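Local atomic coordinates of putative amidohydrolase/peptidase (Burkholderia cenocepacia, PDB entry 4WJB), a protein that probably hydrolyses non-peptide carbon-nitrogen bonds as a zinc-dependent member of the peptidase M20 family. Residues A26-M31 with G111-L116; D56-W61 with V133-W138; F146-V151 with G158-E163; E263-R268 with D309-A314. One frame throughout, in Å; residues are numbered along the deposited sequence. Where two conformers were deposited one is given.

Contact 1 of 4, residues A26-M31 with G111-L116; sequences ASLERM and GVLGGL
The short helical segments 26-31 and 111-116 run roughly antiparallel, with 138° between their N-to-C directions and 10.2 Å between their axes, and S27 and L113 have the nearest CA atoms. L113 bridges this gap: its CB is directed toward the other helix, and its CD1 methyl enters among S27 and M31, one turn apart, and L28 beside them. CG of L113 stands anti to its own carbonyl carbon (chi1 -66°) and the chain beyond is extended, which carries CD1 as far as the backbone of the partner helix. There CD1 lies 3.3 Å from S27 O, a carbonyl already used by M31 N in the helix. L28 adds its CD2 branch, 3.7 Å from L113 CD1. From another side CB of M31 comes within 3.9 Å of the same CD1, while the M31 chain bends twice and brings CE near L113 CD2.

The polar part of the contact is a water bridge. Water 1 donates to S27 OG at 2.9 Å and to L113 O at 2.6 Å, so each helix supplies one acceptor. S27 OG also bonds to L24 O one turn back, which ties the hydroxyl to its own helix. Helix 49-64 closes one side, with W61 against L116. The direct contact is thus made by one leucine set among three buried residues, and a single water is the polar link, joining the hydroxyl of one helix to a carbonyl of the other.

Contact 2 of 4, residues D56-W61 with V133-W138; sequences DLFVQW and VDVVIW. With EDO (1,2-ethanediol), chain J.
In the zinc-binding domain of this M20 family protein, helix 49-64 packs on strand 133-138 through one aromatic ring, F58, set against the alternate residues V135 and I137. The contact is wholly apolar and buried, and F58 and I137 have the nearest CA atoms. With CG opposite the backbone N (chi1 169°), the F58 ring reaches out from the helix to the strand. I137 lies over one face: its CG1 is 4.3 Å from the ring centroid and 17° off the normal, a CH-pi contact displaced toward the rim. The terminal CD1 of I137 continues back along the phenylalanine, 3.6 Å from F58 CD2 and close to CG and CB, so that the two side chains lie alongside, running opposite ways. V135 meets the far end of the ring from a different side, its CG1 near the ring plane at the edge and 3.7 Å from F58 CZ.

V136 and W138 belong to the other face of the strand. W138 NE1 donates to O2 of a 1,2-ethanediol molecule at 2.8 Å (N-H...O angle 146°), with that oxygen in the plane of the indole, and V136 CG2 sits over the centre of the tryptophan ring. The diol, probably from the crystallisation liquor, is also bonded to E201 and the carbonyl of G94. D134 on the same strand forms salt bridges with R70 and R80. Helix 109-124 packs beside the F58 cluster, V112 touching both F58 and I137 and V119 touching V135, while A79 of neighbouring strand 77-81 adjoins F58.

Contact 3 of 4, residues F146-V151 with G158-E163; sequences FAPAMV and GVYTLE
Apolar contacts join Y160 to P148 and V151; the two segments are the ends of a loop-helix-loop, with residues 152-157 of helix 151-157 between them. P148, which follows a cis peptide bond, sets its CG obliquely to the tyrosine ring, 3.7 Å from Y160 CZ. V151 crosses the tyrosine at about a right angle, with CG2 4.1 Å from Y160 CD2. V159, the residue before, lays CG1 over the centre of one face of the ring, and Y164 stacks with it.

Two polar atoms come close to carbon: Y160 OH lies 3.5 Å from P148 CG, and at the ring edge V151 O is 3.8 Å from Y160 CD2.

The polar link runs through water 2, which lies at the edge of the ring, in its plane. It donates to A149 O at 2.7 Å and is hydrogen-bonded to Y160 OH at the same distance of 2.7 Å.

Helix ends frame the contact. M150 holds the N-cap position of helix 151-157, G158 ends that helix in a Schellman motif, and T161 is the N-cap of helix 162-167, its OG1 capping Y164 N.

The side chain of M150 touches E141, a zinc ligand seen in this protein although no metal is bound to it in this chain, and lies about 8 Å from the bound zinc. Y160 thus meets the loop in two ways, its ring packed against proline and valine and its hydroxyl joined to a backbone carbonyl by water.

Contact 4 of 4, residues E263-R268 with D309-A314; sequences EVLGRR and DELDAA
L265 and L311 share one first torsion, chi1 -72° in each, with CG opposite the carbonyl carbon; this carries the two leucines into the space between helices 251-268 and 305-326. CB of L265 meets CD2 of L311 at 3.9 Å, and the same CD2 approaches L265 O. Further out, the forked end of L265 straddles the methyl of A314, one turn on from L311: CD2 of L265 is 3.8 Å from A314 CB and CD1 of L265 is 4.1 Å from it.

These helices belong to the M20 dimerisation domain, where they lie against strand 289-302, and F300 of that strand touches both L265 and L311. Within helix 251-268, R267 and E263 are one turn apart and form a salt bridge of 3.3 Å between R267 NH2 and E263 OE1. The carboxylate lies over the guanidinium face, E263 CD being 3.5 Å above its plane, so the attraction is one of charge without an N-H aimed at the oxygen. This pair faces the second subunit, with E263 against V253 and R267 against M245 of that chain.

In the fold
Contacts 1 and 2 form one cluster, their centres 10 Å apart, and their segments alternate along the chain. They touch through helix 109-124, so helices 21-31, 49-64 and 109-124 and strand 133-138 build a common core in the zinc-binding domain. Contact 3 follows in sequence, its centre 21 Å from that of contact 2, where the chain leaving strand 133-138 passes the metal site. Contact 4 comes last and lies across the chain's centre from contacts 1 and 2, with its centre 41 and 43 Å from theirs. This is consistent with a zinc-binding part and a separate dimerisation part, as in the M20 family; contact 4 is the one of the four touched by the second subunit.

Contact 1 of 4, residues A26-M31 with G111-L116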
loop_
_atom_site.group_PDB
_atom_site.type_symbol
_atom_site.label_atom_id
_atom_site.label_comp_id
_atom_site.label_asym_id
_atom_site.label_seq_id
_atom_site.Cartn_x
_atom_site.Cartn_y
_atom_site.Cartn_z
ATOM N N ALA A 26 10.049 31.426 33.205
ATOM C CA ALA A 26 11.494 31.429 33.383
ATOM C C ALA A 26 12.013 30.019 33.680
ATOM O O ALA A 26 13.066 29.623 33.176
ATOM C CB ALA A 26 11.888 32.397 34.495
ATOM N N SER A 27 11.270 29.258 34.478
ATOM C CA SER A 27 11.689 27.904 34.826
ATOM C C SER A 27 11.643 26.989 33.595
ATOM O O SER A 27 12.482 26.103 33.439
ATOM C CB SER A 27 10.825 27.332 35.959
ATOM O OG SER A 27 9.541 26.935 35.502
ATOM N N LEU A 28 10.674 27.220 32.716
ATOM C CA LEU A 28 10.562 26.446 31.476
ATOM C C LEU A 28 11.694 26.781 30.500
ATOM O O LEU A 28 12.273 25.887 29.874
ATOM C CB LEU A 28 9.200 26.691 30.818
ATOM C CG LEU A 28 8.014 26.057 31.551
ATOM C CD1 LEU A 28 6.694 26.678 31.104
ATOM C CD2 LEU A 28 8.001 24.551 31.333
ATOM N N GLU A 29 12.007 28.066 30.371
ATOM C CA GLU A 29 13.115 28.495 29.520
ATOM C C GLU A 29 14.443 27.916 30.015
ATOM O O GLU A 29 15.258 27.444 29.225
ATOM C CB GLU A 29 13.195 30.024 29.463
ATOM C CG GLU A 29 12.011 30.694 28.771
ATOM C CD GLU A 29 11.974 30.435 27.275
ATOM O OE1 GLU A 29 12.810 31.019 26.552
ATOM O OE2 GLU A 29 11.111 29.650 26.823
ATOM N N ARG A 30 14.644 27.941 31.330
ATOM C CA ARG A 30 15.880 27.445 31.934
ATOM C C ARG A 30 16.037 25.935 31.753
ATOM O O ARG A 30 17.109 25.445 31.391
ATOM C CB ARG A 30 15.921 27.807 33.422
ATOM C CG ARG A 30 17.041 27.136 34.207
ATOM C CD ARG A 30 18.416 27.594 33.740
ATOM N NE ARG A 30 19.475 27.013 34.563
ATOM C CZ ARG A 30 20.094 25.866 34.292
ATOM N NH1 ARG A 30 19.764 25.171 33.211
ATOM N NH2 ARG A 30 21.043 25.414 35.100
ATOM N N MET A 31 14.964 25.198 32.002
ATOM C CA MET A 31 15.024 23.749 31.883
ATOM C C MET A 31 15.218 23.343 30.422
ATOM O O MET A 31 15.875 22.347 30.132
ATOM C CB MET A 31 13.759 23.110 32.456
ATOM C CG MET A 31 13.849 21.603 32.593
ATOM S SD MET A 31 14.976 21.092 33.910
ATOM C CE MET A 31 14.022 21.461 35.376
ATOM N N GLY A 111 4.237 19.903 32.975
ATOM C CA GLY A 111 3.517 19.384 34.124
ATOM C C GLY A 111 4.361 19.325 35.386
ATOM O O GLY A 111 3.862 19.563 36.486
ATOM N N VAL A 112 5.642 19.009 35.228
ATOM C CA VAL A 112 6.570 18.952 36.353
ATOM C C VAL A 112 6.797 20.341 36.952
ATOM O O VAL A 112 6.671 20.538 38.163
ATOM C CB VAL A 112 7.930 18.357 35.932
ATOM C CG1 VAL A 112 8.930 18.433 37.080
ATOM C CG2 VAL A 112 7.760 16.919 35.447
ATOM N N LEU A 113 7.128 21.300 36.095
ATOM C CA LEU A 113 7.380 22.668 36.534
ATOM C C LEU A 113 6.089 23.384 36.933
ATOM O O LEU A 113 6.111 24.312 37.745
ATOM C CB LEU A 113 8.112 23.445 35.443
ATOM C CG LEU A 113 9.524 22.905 35.201
ATOM C CD1 LEU A 113 10.251 23.703 34.123
ATOM C CD2 LEU A 113 10.315 22.902 36.506
ATOM N N GLY A 114 4.970 22.948 36.364
ATOM C CA GLY A 114 3.668 23.410 36.808
ATOM C C GLY A 114 3.475 23.026 38.266
ATOM O O GLY A 114 3.057 23.843 39.090
ATOM N N GLY A 115 3.794 21.777 38.590
ATOM C CA GLY A 115 3.726 21.315 39.969
ATOM C C GLY A 115 4.664 22.063 40.903
ATOM O O GLY A 115 4.315 22.353 42.049
ATOM N N LEU A 116 5.864 22.375 40.422
ATOM C CA LEU A 116 6.804 23.162 41.218
ATOM C C LEU A 116 6.242 24.561 41.468
ATOM O O LEU A 116 6.325 25.089 42.580
ATOM C CB LEU A 116 8.168 23.253 40.530
ATOM C CG LEU A 116 9.191 24.181 41.203
ATOM C CD1 LEU A 116 9.559 23.693 42.610
ATOM C CD2 LEU A 116 10.439 24.319 40.341
HETATM O O HOH W 1 8.166 25.857 37.823
#

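Contact 2 of 4, residues D56-W61 with V133-W138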
loop_
_atom_site.group_PDB
_atom_site.type_symbol
_atom_site.label_atom_id
_atom_site.label_comp_id
_atom_site.label_asym_id
_atom_site.label_seq_id
_atom_site.Cartn_x
_atom_site.Cartn_y
_atom_site.Cartn_z
ATOM N N ASP A 56 18.384 16.720 38.777
ATOM C CA ASP A 56 19.133 17.407 39.829
ATOM C C ASP A 56 18.653 18.841 40.031
ATOM O O ASP A 56 18.598 19.336 41.162
ATOM C CB ASP A 56 20.631 17.420 39.512
ATOM C CG ASP A 56 21.280 16.061 39.688
ATOM O OD1 ASP A 56 20.638 15.162 40.264
ATOM O OD2 ASP A 56 22.445 15.902 39.260
ATOM N N LEU A 57 18.332 19.508 38.928
ATOM C CA LEU A 57 17.865 20.891 38.978
ATOM C C LEU A 57 16.485 20.977 39.624
ATOM O O LEU A 57 16.226 21.864 40.437
ATOM C CB LEU A 57 17.833 21.501 37.574
ATOM C CG LEU A 57 17.592 23.008 37.503
ATOM C CD1 LEU A 57 18.651 23.726 38.315
ATOM C CD2 LEU A 57 17.624 23.486 36.059
ATOM N N PHE A 58 15.601 20.054 39.264
ATOM C CA PHE A 58 14.278 20.004 39.878
ATOM C C PHE A 58 14.399 19.757 41.377
ATOM O O PHE A 58 13.739 20.406 42.191
ATOM C CB PHE A 58 13.416 18.912 39.234
ATOM C CG PHE A 58 12.142 18.640 39.979
ATOM C CD1 PHE A 58 11.050 19.471 39.825
ATOM C CD2 PHE A 58 12.047 17.565 40.852
ATOM C CE1 PHE A 58 9.870 19.231 40.523
ATOM C CE2 PHE A 58 10.875 17.319 41.549
ATOM C CZ PHE A 58 9.785 18.156 41.381
ATOM N N VAL A 59 15.247 18.802 41.728
ATOM C CA VAL A 59 15.459 18.441 43.114
ATOM C C VAL A 59 15.995 19.650 43.880
ATOM O O VAL A 59 15.547 19.934 44.991
ATOM C CB VAL A 59 16.416 17.240 43.232
ATOM C CG1 VAL A 59 17.064 17.185 44.612
ATOM C CG2 VAL A 59 15.663 15.952 42.941
ATOM N N GLN A 60 16.942 20.369 43.284
ATOM C CA GLN A 60 17.493 21.558 43.927
ATOM C C GLN A 60 16.410 22.616 44.139
ATOM O O GLN A 60 16.296 23.179 45.227
ATOM C CB GLN A 60 18.651 22.140 43.110
ATOM C CG GLN A 60 19.213 23.457 43.660
ATOM C CD GLN A 60 19.925 23.299 44.998
ATOM O OE1 GLN A 60 20.440 22.227 45.319
ATOM N NE2 GLN A 60 19.960 24.378 45.785
ATOM N N TRP A 61 15.605 22.875 43.111
ATOM C CA TRP A 61 14.547 23.879 43.225
ATOM C C TRP A 61 13.480 23.486 44.246
ATOM O O TRP A 61 12.975 24.332 44.997
ATOM C CB TRP A 61 13.892 24.129 41.867
ATOM C CG TRP A 61 14.764 24.867 40.895
ATOM C CD1 TRP A 61 15.933 25.524 41.165
ATOM C CD2 TRP A 61 14.534 25.017 39.489
ATOM N NE1 TRP A 61 16.438 26.078 40.012
ATOM C CE2 TRP A 61 15.598 25.777 38.969
ATOM C CE3 TRP A 61 13.528 24.580 38.619
ATOM C CZ2 TRP A 61 15.687 26.113 37.616
ATOM C CZ3 TRP A 61 13.617 24.917 37.272
ATOM C CH2 TRP A 61 14.689 25.673 36.788
ATOM N N VAL A 133 1.448 17.624 49.702
ATOM C CA VAL A 133 1.405 17.626 48.247
ATOM C C VAL A 133 2.707 17.066 47.681
ATOM O O VAL A 133 3.783 17.555 48.012
ATOM C CB VAL A 133 1.178 19.053 47.701
ATOM C CG1 VAL A 133 1.171 19.052 46.174
ATOM C CG2 VAL A 133 -0.110 19.634 48.262
ATOM N N ASP A 134 2.611 16.035 46.842
ATOM C CA ASP A 134 3.784 15.478 46.171
ATOM C C ASP A 134 3.878 16.002 44.746
ATOM O O ASP A 134 2.906 15.941 44.014
ATOM C CB ASP A 134 3.727 13.946 46.125
ATOM C CG ASP A 134 4.098 13.300 47.441
ATOM O OD1 ASP A 134 4.857 13.913 48.221
ATOM O OD2 ASP A 134 3.627 12.169 47.689
ATOM N N VAL A 135 5.042 16.520 44.360
ATOM C CA VAL A 135 5.303 16.822 42.952
ATOM C C VAL A 135 6.243 15.749 42.421
ATOM O O VAL A 135 7.312 15.525 42.990
ATOM C CB VAL A 135 5.915 18.227 42.748
ATOM C CG1 VAL A 135 6.138 18.497 41.262
ATOM C CG2 VAL A 135 5.007 19.295 43.356
ATOM N N VAL A 136 5.837 15.071 41.347
ATOM C CA VAL A 136 6.539 13.866 40.907
ATOM C C VAL A 136 7.135 13.972 39.498
ATOM O O VAL A 136 6.526 14.535 38.589
ATOM C CB VAL A 136 5.597 12.625 40.942
ATOM C CG1 VAL A 136 4.385 12.839 40.044
ATOM C CG2 VAL A 136 6.340 11.356 40.532
ATOM N N ILE A 137 8.340 13.440 39.340
ATOM C CA ILE A 137 8.876 13.126 38.026
ATOM C C ILE A 137 8.855 11.615 37.825
ATOM O O ILE A 137 9.507 10.875 38.570
ATOM C CB ILE A 137 10.311 13.620 37.845
ATOM C CG1 ILE A 137 10.380 15.139 37.991
ATOM C CG2 ILE A 137 10.836 13.194 36.475
ATOM C CD1 ILE A 137 11.785 15.690 37.841
ATOM N N TRP A 138 8.103 11.165 36.826
ATOM C CA TRP A 138 8.075 9.752 36.454
ATOM C C TRP A 138 9.231 9.416 35.513
ATOM O O TRP A 138 9.474 10.129 34.542
ATOM C CB TRP A 138 6.750 9.386 35.782
ATOM C CG TRP A 138 5.524 9.610 36.624
ATOM C CD1 TRP A 138 4.542 10.535 36.404
ATOM C CD2 TRP A 138 5.137 8.886 37.799
ATOM N NE1 TRP A 138 3.572 10.436 37.369
ATOM C CE2 TRP A 138 3.914 9.435 38.242
ATOM C CE3 TRP A 138 5.708 7.834 38.525
ATOM C CZ2 TRP A 138 3.250 8.966 39.375
ATOM C CZ3 TRP A 138 5.046 7.366 39.654
ATOM C CH2 TRP A 138 3.829 7.934 40.067
HETATM C C1 EDO J . -0.216 12.744 38.055
HETATM O O1 EDO J . 0.743 12.594 39.102
HETATM C C2 EDO J . 0.118 11.746 36.955
HETATM O O2 EDO J . 1.426 12.028 36.452
#

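Contact 3 of 4, residues F146-V151 with G158-E163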
loop_
_atom_site.group_PDB
_atom_site.type_symbol
_atom_site.label_atom_id
_atom_site.label_comp_id
_atom_site.label_asym_id
_atom_site.label_seq_id
_atom_site.Cartn_x
_atom_site.Cartn_y
_atom_site.Cartn_z
ATOM N N PHE A 146 14.382 3.171 26.461
ATOM C CA PHE A 146 13.930 1.865 26.931
ATOM C C PHE A 146 12.445 1.714 26.625
ATOM O O PHE A 146 11.667 2.623 26.879
ATOM C CB PHE A 146 14.148 1.686 28.441
ATOM C CG PHE A 146 15.438 2.255 28.960
ATOM C CD1 PHE A 146 15.522 3.592 29.329
ATOM C CD2 PHE A 146 16.552 1.447 29.122
ATOM C CE1 PHE A 146 16.704 4.122 29.830
ATOM C CE2 PHE A 146 17.736 1.967 29.622
ATOM C CZ PHE A 146 17.812 3.309 29.975
ATOM N N ALA A 147 12.047 0.570 26.086
ATOM C CA ALA A 147 10.631 0.281 25.893
ATOM C C ALA A 147 10.143 -0.529 27.087
ATOM O O ALA A 147 10.932 -1.249 27.699
ATOM C CB ALA A 147 10.400 -0.479 24.571
ATOM N N PRO A 148 8.850 -0.419 27.436
ATOM C CA PRO A 148 7.803 0.400 26.822
ATOM C C PRO A 148 7.683 1.794 27.438
ATOM O O PRO A 148 8.356 2.107 28.425
ATOM C CB PRO A 148 6.539 -0.411 27.103
ATOM C CG PRO A 148 6.803 -0.968 28.476
ATOM C CD PRO A 148 8.301 -1.260 28.519
ATOM N N ALA A 149 6.810 2.613 26.856
ATOM C CA ALA A 149 6.481 3.931 27.391
ATOM C C ALA A 149 5.778 3.820 28.739
ATOM O O ALA A 149 5.165 2.793 29.034
ATOM C CB ALA A 149 5.605 4.694 26.400
ATOM N N MET A 150 5.874 4.873 29.550
ATOM C CA MET A 150 5.140 4.954 30.811
ATOM C C MET A 150 5.438 3.772 31.731
ATOM O O MET A 150 4.576 3.348 32.494
ATOM C CB MET A 150 3.627 5.032 30.551
ATOM C CG MET A 150 3.154 6.336 29.907
ATOM S SD MET A 150 1.781 6.127 28.741
ATOM C CE MET A 150 0.606 5.187 29.711
ATOM N N VAL A 151 6.654 3.243 31.656
ATOM C CA VAL A 151 6.971 2.010 32.369
ATOM C C VAL A 151 7.023 2.224 33.879
ATOM O O VAL A 151 6.653 1.330 34.638
ATOM C CB VAL A 151 8.311 1.394 31.881
ATOM C CG1 VAL A 151 9.481 2.347 32.111
ATOM C CG2 VAL A 151 8.570 0.058 32.571
ATOM N N GLY A 158 0.879 -0.842 39.164
ATOM C CA GLY A 158 0.572 -2.258 39.078
ATOM C C GLY A 158 0.485 -2.799 37.659
ATOM O O GLY A 158 0.135 -3.957 37.457
ATOM N N VAL A 159 0.794 -1.962 36.675
ATOM C CA VAL A 159 0.796 -2.411 35.282
ATOM C C VAL A 159 1.960 -3.371 35.044
ATOM O O VAL A 159 1.813 -4.385 34.366
ATOM C CB VAL A 159 0.897 -1.231 34.296
ATOM C CG1 VAL A 159 0.822 -1.730 32.840
ATOM C CG2 VAL A 159 -0.200 -0.217 34.573
ATOM N N TYR A 160 3.114 -3.047 35.619
ATOM C CA TYR A 160 4.313 -3.855 35.441
ATOM C C TYR A 160 4.946 -4.184 36.784
ATOM O O TYR A 160 4.801 -3.426 37.747
ATOM C CB TYR A 160 5.338 -3.130 34.563
ATOM C CG TYR A 160 4.833 -2.712 33.199
ATOM C CD1 TYR A 160 4.497 -3.664 32.240
ATOM C CD2 TYR A 160 4.729 -1.371 32.856
ATOM C CE1 TYR A 160 4.047 -3.288 30.985
ATOM C CE2 TYR A 160 4.280 -0.983 31.600
ATOM C CZ TYR A 160 3.939 -1.948 30.670
ATOM O OH TYR A 160 3.494 -1.574 29.421
ATOM N N THR A 161 5.660 -5.302 36.847
ATOM C CA THR A 161 6.428 -5.625 38.044
ATOM C C THR A 161 7.668 -4.747 38.114
ATOM O O THR A 161 8.118 -4.215 37.097
ATOM C CB THR A 161 6.868 -7.100 38.079
ATOM O OG1 THR A 161 7.834 -7.335 37.049
ATOM C CG2 THR A 161 5.676 -8.029 37.890
ATOM N N LEU A 162 8.222 -4.601 39.314
ATOM C CA LEU A 162 9.470 -3.874 39.491
ATOM C C LEU A 162 10.605 -4.569 38.739
ATOM O O LEU A 162 11.453 -3.906 38.146
ATOM C CB LEU A 162 9.814 -3.739 40.980
ATOM C CG LEU A 162 11.134 -3.042 41.327
ATOM C CD1 LEU A 162 11.144 -1.609 40.816
ATOM C CD2 LEU A 162 11.399 -3.081 42.834
ATOM N N GLU A 163 10.616 -5.900 38.764
ATOM C CA GLU A 163 11.632 -6.675 38.049
ATOM C C GLU A 163 11.585 -6.366 36.555
ATOM O O GLU A 163 12.621 -6.211 35.906
ATOM C CB GLU A 163 11.439 -8.177 38.282
ATOM C CG GLU A 163 12.514 -9.054 37.642
ATOM C CD GLU A 163 12.373 -10.527 38.001
ATOM O OE1 GLU A 163 11.291 -11.103 37.752
ATOM O OE2 GLU A 163 13.348 -11.110 38.535
HETATM O O HOH W 2 3.153 0.964 28.681
#

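Contact 4 of 4, residues E263-R268 with D309-A314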
loop_
_atom_site.group_PDB
_atom_site.type_symbol
_atom_site.label_atom_id
_atom_site.label_comp_id
_atom_site.label_asym_id
_atom_site.label_seq_id
_atom_site.Cartn_x
_atom_site.Cartn_y
_atom_site.Cartn_z
ATOM N N GLU A 263 -13.756 5.102 7.524
ATOM C CA GLU A 263 -13.975 6.535 7.676
ATOM C C GLU A 263 -15.423 6.837 8.040
ATOM O O GLU A 263 -15.694 7.684 8.890
ATOM C CB GLU A 263 -13.606 7.296 6.406
ATOM C CG GLU A 263 -13.777 8.802 6.573
ATOM C CD GLU A 263 -13.518 9.573 5.301
ATOM O OE1 GLU A 263 -12.484 10.276 5.233
ATOM O OE2 GLU A 263 -14.352 9.482 4.373
ATOM N N VAL A 264 -16.349 6.140 7.390
ATOM C CA VAL A 264 -17.771 6.291 7.694
ATOM C C VAL A 264 -18.053 5.982 9.164
ATOM O O VAL A 264 -18.813 6.695 9.836
ATOM C CB VAL A 264 -18.630 5.375 6.794
ATOM C CG1 VAL A 264 -20.006 5.126 7.422
ATOM C CG2 VAL A 264 -18.762 5.972 5.399
ATOM N N LEU A 265 -17.428 4.925 9.672
ATOM C CA LEU A 265 -17.616 4.542 11.067
ATOM C C LEU A 265 -17.094 5.608 12.038
ATOM O O LEU A 265 -17.760 5.930 13.018
ATOM C CB LEU A 265 -16.942 3.198 11.347
ATOM C CG LEU A 265 -17.642 1.984 10.724
ATOM C CD1 LEU A 265 -16.928 0.703 11.119
ATOM C CD2 LEU A 265 -19.112 1.931 11.138
ATOM N N GLY A 266 -15.910 6.150 11.767
ATOM C CA GLY A 266 -15.351 7.194 12.609
ATOM C C GLY A 266 -16.254 8.411 12.653
ATOM O O GLY A 266 -16.533 8.966 13.722
ATOM N N ARG A 267 -16.740 8.814 11.485
ATOM C CA ARG A 267 -17.594 9.993 11.384
ATOM C C ARG A 267 -18.985 9.736 11.944
ATOM O O ARG A 267 -19.674 10.667 12.362
ATOM C CB ARG A 267 -17.686 10.452 9.926
ATOM C CG ARG A 267 -16.347 10.896 9.362
ATOM C CD ARG A 267 -16.475 11.421 7.938
ATOM N NE ARG A 267 -15.222 12.021 7.489
ATOM C CZ ARG A 267 -15.045 12.604 6.308
ATOM N NH1 ARG A 267 -16.049 12.672 5.444
ATOM N NH2 ARG A 267 -13.867 13.126 5.995
ATOM N N ARG A 268 -19.393 8.472 11.966
ATOM C CA ARG A 268 -20.706 8.107 12.488
ATOM C C ARG A 268 -20.764 8.281 14.000
ATOM O O ARG A 268 -21.800 8.657 14.550
ATOM C CB ARG A 268 -21.058 6.665 12.119
ATOM C CG ARG A 268 -22.470 6.256 12.534
ATOM C CD ARG A 268 -22.689 4.763 12.366
ATOM N NE ARG A 268 -22.740 4.358 10.963
ATOM C CZ ARG A 268 -22.791 3.092 10.561
ATOM N NH1 ARG A 268 -22.788 2.113 11.456
ATOM N NH2 ARG A 268 -22.840 2.800 9.268
ATOM N N ASP A 309 -17.285 -1.671 21.133
ATOM C CA ASP A 309 -17.955 -2.931 20.823
ATOM C C ASP A 309 -18.802 -2.795 19.566
ATOM O O ASP A 309 -18.828 -3.694 18.725
ATOM C CB ASP A 309 -18.829 -3.390 21.989
ATOM C CG ASP A 309 -18.023 -3.983 23.125
ATOM O OD1 ASP A 309 -16.831 -4.291 22.918
ATOM O OD2 ASP A 309 -18.586 -4.143 24.228
ATOM N N GLU A 310 -19.492 -1.666 19.438
ATOM C CA GLU A 310 -20.336 -1.426 18.268
ATOM C C GLU A 310 -19.496 -1.258 17.005
ATOM O O GLU A 310 -19.877 -1.725 15.926
ATOM C CB GLU A 310 -21.219 -0.198 18.486
ATOM C CG GLU A 310 -22.166 -0.325 19.672
ATOM C CD GLU A 310 -23.186 0.796 19.733
ATOM O OE1 GLU A 310 -23.233 1.615 18.789
ATOM O OE2 GLU A 310 -23.949 0.853 20.720
ATOM N N LEU A 311 -18.357 -0.584 17.140
ATOM C CA LEU A 311 -17.437 -0.412 16.021
ATOM C C LEU A 311 -16.884 -1.757 15.570
ATOM O O LEU A 311 -16.765 -2.016 14.371
ATOM C CB LEU A 311 -16.294 0.523 16.402
ATOM C CG LEU A 311 -16.701 1.992 16.529
ATOM C CD1 LEU A 311 -15.605 2.793 17.204
ATOM C CD2 LEU A 311 -17.015 2.557 15.154
ATOM N N ASP A 312 -16.552 -2.606 16.538
ATOM C CA ASP A 312 -16.057 -3.942 16.246
ATOM C C ASP A 312 -17.086 -4.727 15.446
ATOM O O ASP A 312 -16.774 -5.310 14.405
ATOM C CB ASP A 312 -15.720 -4.689 17.537
ATOM C CG ASP A 312 -15.315 -6.128 17.281
ATOM O OD1 ASP A 312 -14.135 -6.363 16.941
ATOM O OD2 ASP A 312 -16.178 -7.020 17.413
ATOM N N ALA A 313 -18.317 -4.728 15.940
ATOM C CA ALA A 313 -19.401 -5.447 15.292
ATOM C C ALA A 313 -19.658 -4.907 13.886
ATOM O O ALA A 313 -19.869 -5.679 12.944
ATOM C CB ALA A 313 -20.665 -5.366 16.135
ATOM N N ALA A 314 -19.629 -3.585 13.744
ATOM C CA ALA A 314 -19.922 -2.961 12.455
ATOM C C ALA A 314 -18.855 -3.298 11.415
ATOM O O ALA A 314 -19.169 -3.608 10.263
ATOM C CB ALA A 314 -20.053 -1.454 12.612
#